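PDB 6D9N: organic hydroperoxide resistance protein from Elizabethkingia anophelis NUHP1, which probably reduces organic hydroperoxides through a pair of reactive cysteines, helping the bacterium resist oxidative stress. Local coordinates for the interface of chains A and B. Residues are numbered along the deposited sequence; one frame, centred on the assembly and turned at random. Chains: chain A/B, Organic hydroperoxide resistance protein.

Contact 1: the interface of chains A and B. Residues chain A 19, 27, 54, 57; chain B 60-61, 63-64.
The pyrrolidine ring of A:Pro54 meets B:Ala64 and B:Gly61: B:Ala64 CB lies on one side of the ring plane, beyond its CG corner, 3.9 Å from A:Pro54 CG. On the same side of the ring plane, the carbonyl O of B:Gly61 approaches the CB corner, 3.6 Å from A:Pro54 CB. This is part of the two-fold interface of an OsmC/Ohr-family protein, whose members typically work as intertwined dimers. The chain B side is a stretch of helix 54-77, running up to the residue just before Cys65, which forms a disulfide with Cys129 and is probably the peroxide-reactive cysteine.

The next flat group is the peptide joining B:Ala60 to B:Gly61. Over one face lies the CD1 methyl of A:Leu57, 3.8 Å almost straight above the B:Gly61 N; the same methyl also reaches B:Gly61 CA, as does A:Leu57 CB. With no side chain at B:Gly61, the leucine settles directly on the helix backbone. From the other side of this peptide plane comes B:Ser63 OG, which hydrogen-bonds within its own helix to B:Ala60 O at 3.0 Å. The hydroxyl stands 38° out of the carbonyl plane, and chi1 of 67°, which places OG between the backbone N and the carbonyl carbon, folds it back to that oxygen a turn earlier.

On the strand side, A:Ala19 points its CB methyl at the face of the B:Ser63-B:Ala64 peptide, 3.5 Å from the carbonyl carbon C of B:Ser63. A:Val27, from neighbouring strand 25-29, spreads its two methyls along the helix. CG1, anti to the backbone N (chi1 -180°), touches B:Ala60 CB at 3.7 Å, while CG2 meets B:Ala64 CB at 3.8 Å. The fork therefore spans one helical turn, and B:Ala64 CB is held between A:Val27 on one flank and A:Pro54 on the other.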
ATOM      1  N   ALA A  19     -12.541   5.872  -0.091  1.00  8.98           N
ATOM      2  CA  ALA A  19     -12.199   6.664   1.079  1.00  9.14           C
ATOM      3  C   ALA A  19     -13.019   7.936   1.074  1.00  8.96           C
ATOM      4  O   ALA A  19     -13.161   8.584   0.027  1.00  9.55           O
ATOM      5  CB  ALA A  19     -10.710   7.054   1.031  1.00 10.01           C
ATOM      6  N   VAL A  27     -12.562   4.255   5.273  1.00 11.43           N
ATOM      7  CA  VAL A  27     -12.196   3.500   4.079  0.67 10.99           C
ATOM      8  C   VAL A  27     -12.960   2.190   4.069  1.00 11.67           C
ATOM      9  O   VAL A  27     -13.089   1.543   5.117  1.00 13.21           O
ATOM     10  CB  VAL A  27     -10.697   3.176   4.101  0.67 11.55           C
ATOM     11  CG1 VAL A  27     -10.321   2.400   2.850  0.67 12.03           C
ATOM     12  CG2 VAL A  27      -9.888   4.438   4.205  0.67 12.01           C
ATOM     13  N   PRO A  54      -2.607   5.749   5.983  1.00  8.10           N
ATOM     14  CA  PRO A  54      -2.165   5.110   4.724  1.00  8.21           C
ATOM     15  C   PRO A  54      -0.764   4.549   4.815  1.00  7.09           C
ATOM     16  O   PRO A  54      -0.445   3.573   4.120  1.00  7.43           O
ATOM     17  CB  PRO A  54      -2.352   6.211   3.676  1.00  9.81           C
ATOM     18  CG  PRO A  54      -3.289   7.229   4.331  1.00  9.70           C
ATOM     19  CD  PRO A  54      -2.995   7.166   5.784  1.00  9.13           C
ATOM     20  N   LEU A  57      -1.259   1.120   6.241  1.00  7.20           N
ATOM     21  CA  LEU A  57      -1.789   0.239   5.214  1.00  7.44           C
ATOM     22  C   LEU A  57      -0.694  -0.190   4.245  1.00  6.95           C
ATOM     23  O   LEU A  57      -0.688  -1.339   3.782  1.00  7.35           O
ATOM     24  CB  LEU A  57      -2.955   0.920   4.484  1.00  8.25           C
ATOM     25  CG  LEU A  57      -4.223   0.991   5.345  1.00 11.35           C
ATOM     26  CD1 LEU A  57      -5.179   2.101   4.821  1.00 12.43           C
ATOM     27  CD2 LEU A  57      -4.933  -0.345   5.459  1.00 14.43           C
TER
ATOM     28  N   ALA B  60      -7.095   0.245  -0.516  1.00  7.35           N
ATOM     29  CA  ALA B  60      -7.513   0.979   0.670  1.00  7.97           C
ATOM     30  C   ALA B  60      -6.512   2.081   1.009  1.00  7.65           C
ATOM     31  O   ALA B  60      -6.890   3.247   1.259  1.00  8.23           O
ATOM     32  CB  ALA B  60      -7.681   0.004   1.828  1.00  8.95           C
ATOM     33  N   GLY B  61      -5.221   1.733   1.004  1.00  7.78           N
ATOM     34  CA  GLY B  61      -4.202   2.717   1.329  1.00  7.42           C
ATOM     35  C   GLY B  61      -4.129   3.839   0.310  1.00  6.77           C
ATOM     36  O   GLY B  61      -3.945   5.001   0.684  1.00  7.89           O
ATOM     37  N   SER B  63      -6.488   4.932  -1.869  1.00  7.42           N
ATOM     38  CA  SER B  63      -7.665   5.794  -1.782  1.00  8.50           C
ATOM     39  C   SER B  63      -7.575   6.719  -0.576  1.00  7.63           C
ATOM     40  O   SER B  63      -7.851   7.914  -0.708  1.00  7.86           O
ATOM     41  CB  SER B  63      -8.952   4.977  -1.778  1.00  9.24           C
ATOM     42  OG  SER B  63      -9.088   4.194  -0.618  1.00 10.45           O
ATOM     43  N   ALA B  64      -7.130   6.205   0.576  1.00  7.51           N
ATOM     44  CA  ALA B  64      -6.983   7.051   1.752  1.00  8.55           C
ATOM     45  C   ALA B  64      -5.852   8.069   1.602  1.00  7.37           C
ATOM     46  O   ALA B  64      -6.003   9.232   2.009  1.00  8.06           O
ATOM     47  CB  ALA B  64      -6.753   6.164   2.971  1.00  9.26           C
TER

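Contact 2: the interface of chains A and B. Residues chain A 91-93, 103; chain B 9, 11, 14.
A:Glu103 reaches from strand 100-109 to B:Met9 and B:Thr11 across the dimer interface of this OsmC/Ohr-family protein, where strand 85-94 of chain A pairs antiparallel with strand 11-20 of chain B. Its CB lies 4.1 Å from the B:Met9 CE methyl. CG, turned between the backbone N and the carbonyl carbon (chi1 61°), comes a little nearer to the same methyl, and from there the chain runs extended. CD has B:Met9 CE over the face of its carboxylate, at 3.7 Å, so the methyl caps one face of the carboxylate.

At the tip the two oxygens part ways. OE2 accepts a hydrogen bond of 2.7 Å from the B:Thr11 hydroxyl OG1, which arrives on the syn side but 31° out of the carboxylate plane, on the side where the methionine methyl lies. OE2 also lies 3.3 Å from the B:Thr11 CG2 methyl. Water 1, toward the opposite side of that plane, is also 2.7 Å from OE2 and links it to B:Thr14 OG1. OE1 lies beside B:Met9 CE and takes water 2, which leads on to the B:Met9 backbone O at 3.1 Å.

B:Met9, extended beyond CG, lays its thioether along A:Gly93, with SD 3.6 Å from A:Gly93 CA. The bridges of the paired strands join A:Gly93 with B:Thr11 and A:Gly91 with B:Thr14.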
ATOM      1  N   GLY A  91       8.411   4.793   6.565  1.00  8.81           N
ATOM      2  CA  GLY A  91       8.532   6.187   6.978  1.00  9.14           C
ATOM      3  C   GLY A  91       7.996   7.112   5.899  1.00  9.09           C
ATOM      4  O   GLY A  91       7.998   6.774   4.713  1.00 10.19           O
ATOM      5  N   ILE A  92       7.569   8.302   6.317  1.00  9.63           N
ATOM      6  CA  ILE A  92       7.113   9.366   5.423  1.00  9.60           C
ATOM      7  C   ILE A  92       7.877  10.643   5.744  1.00  9.69           C
ATOM      8  O   ILE A  92       8.153  10.929   6.915  1.00 10.42           O
ATOM      9  CB  ILE A  92       5.581   9.583   5.535  1.00  9.62           C
ATOM     10  CG1 ILE A  92       5.124  10.678   4.572  1.00 10.63           C
ATOM     11  CG2 ILE A  92       5.163   9.893   6.980  1.00 10.61           C
ATOM     12  CD1 ILE A  92       3.646  10.965   4.563  1.00 12.79           C
ATOM     13  N   GLY A  93       8.239  11.395   4.710  1.00 10.08           N
ATOM     14  CA  GLY A  93       8.854  12.699   4.909  1.00 11.06           C
ATOM     15  C   GLY A  93       8.602  13.559   3.689  1.00 10.68           C
ATOM     16  O   GLY A  93       8.081  13.101   2.673  1.00 10.64           O
ATOM     17  N   GLU A 103       9.682   5.667   2.550  1.00  9.02           N
ATOM     18  CA  GLU A 103      10.911   4.875   2.618  1.00  9.12           C
ATOM     19  C   GLU A 103      10.548   3.598   3.369  1.00  8.42           C
ATOM     20  O   GLU A 103       9.614   3.601   4.191  1.00  9.08           O
ATOM     21  CB  GLU A 103      12.052   5.633   3.361  1.00 10.80           C
ATOM     22  CG  GLU A 103      11.680   5.966   4.790  1.00 12.25           C
ATOM     23  CD  GLU A 103      12.675   6.875   5.491  1.00 14.66           C
ATOM     24  OE1 GLU A 103      13.600   7.379   4.821  1.00 16.21           O
ATOM     25  OE2 GLU A 103      12.519   7.087   6.723  1.00 15.53           O
TER
ATOM     26  N   MET B   9      15.614  12.228   3.302  1.00 36.44           N
ATOM     27  CA  MET B   9      14.601  13.166   3.762  1.00 32.07           C
ATOM     28  C   MET B   9      14.553  13.133   5.285  1.00 28.62           C
ATOM     29  O   MET B   9      15.094  12.231   5.923  1.00 28.41           O
ATOM     30  CB  MET B   9      13.215  12.880   3.160  1.00 31.01           C
ATOM     31  CG  MET B   9      12.683  11.539   3.500  1.00 27.95           C
ATOM     32  SD  MET B   9      11.115  11.063   2.695  1.00 24.99           S
ATOM     33  CE  MET B   9      11.007   9.588   3.678  1.00 24.42           C
ATOM     34  N   THR B  11      12.663  12.173   8.127  1.00 18.97           N
ATOM     35  CA  THR B  11      11.533  11.287   8.365  1.00 16.46           C
ATOM     36  C   THR B  11      10.665  11.879   9.465  1.00 14.40           C
ATOM     37  O   THR B  11      11.161  12.188  10.553  1.00 16.60           O
ATOM     38  CB  THR B  11      12.029   9.911   8.768  1.00 17.56           C
ATOM     39  OG1 THR B  11      13.010   9.478   7.806  1.00 19.26           O
ATOM     40  CG2 THR B  11      10.823   8.984   8.852  1.00 17.89           C
ATOM     41  N   THR B  14       7.147   6.987  11.305  1.00 10.45           N
ATOM     42  CA  THR B  14       7.392   5.628  10.835  1.00 10.44           C
ATOM     43  C   THR B  14       6.440   4.675  11.531  1.00 10.20           C
ATOM     44  O   THR B  14       6.161   4.826  12.729  1.00 12.60           O
ATOM     45  CB  THR B  14       8.866   5.212  11.134  1.00 11.80           C
ATOM     46  OG1 THR B  14       9.776   6.144  10.540  1.00 13.92           O
ATOM     47  CG2 THR B  14       9.190   3.837  10.594  1.00 13.46           C
TER
HETATM   48  O   HOH W   1      11.569   5.273   8.510  1.00 14.84           O
HETATM   49  O   HOH W   2      15.510   9.194   5.599  1.00 27.89           O

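About 18 Å separates the C-alpha centres of contact 1 and contact 2, and strand 11-20 ties them together. Its far end, in chain A, supplies part of contact 1, while its beginning, in chain B, forms the edge paired in contact 2; the two-fold axis repeats both with the chains exchanged. Each N-terminal strand thus engages the partner's helix 54-77 at one end and its sheet at the other. Apolar packing in contact 1 complements the strand pairing and water-linked carboxylate of contact 2, an intertwining that probably helps fix the helix bearing the reactive cysteine.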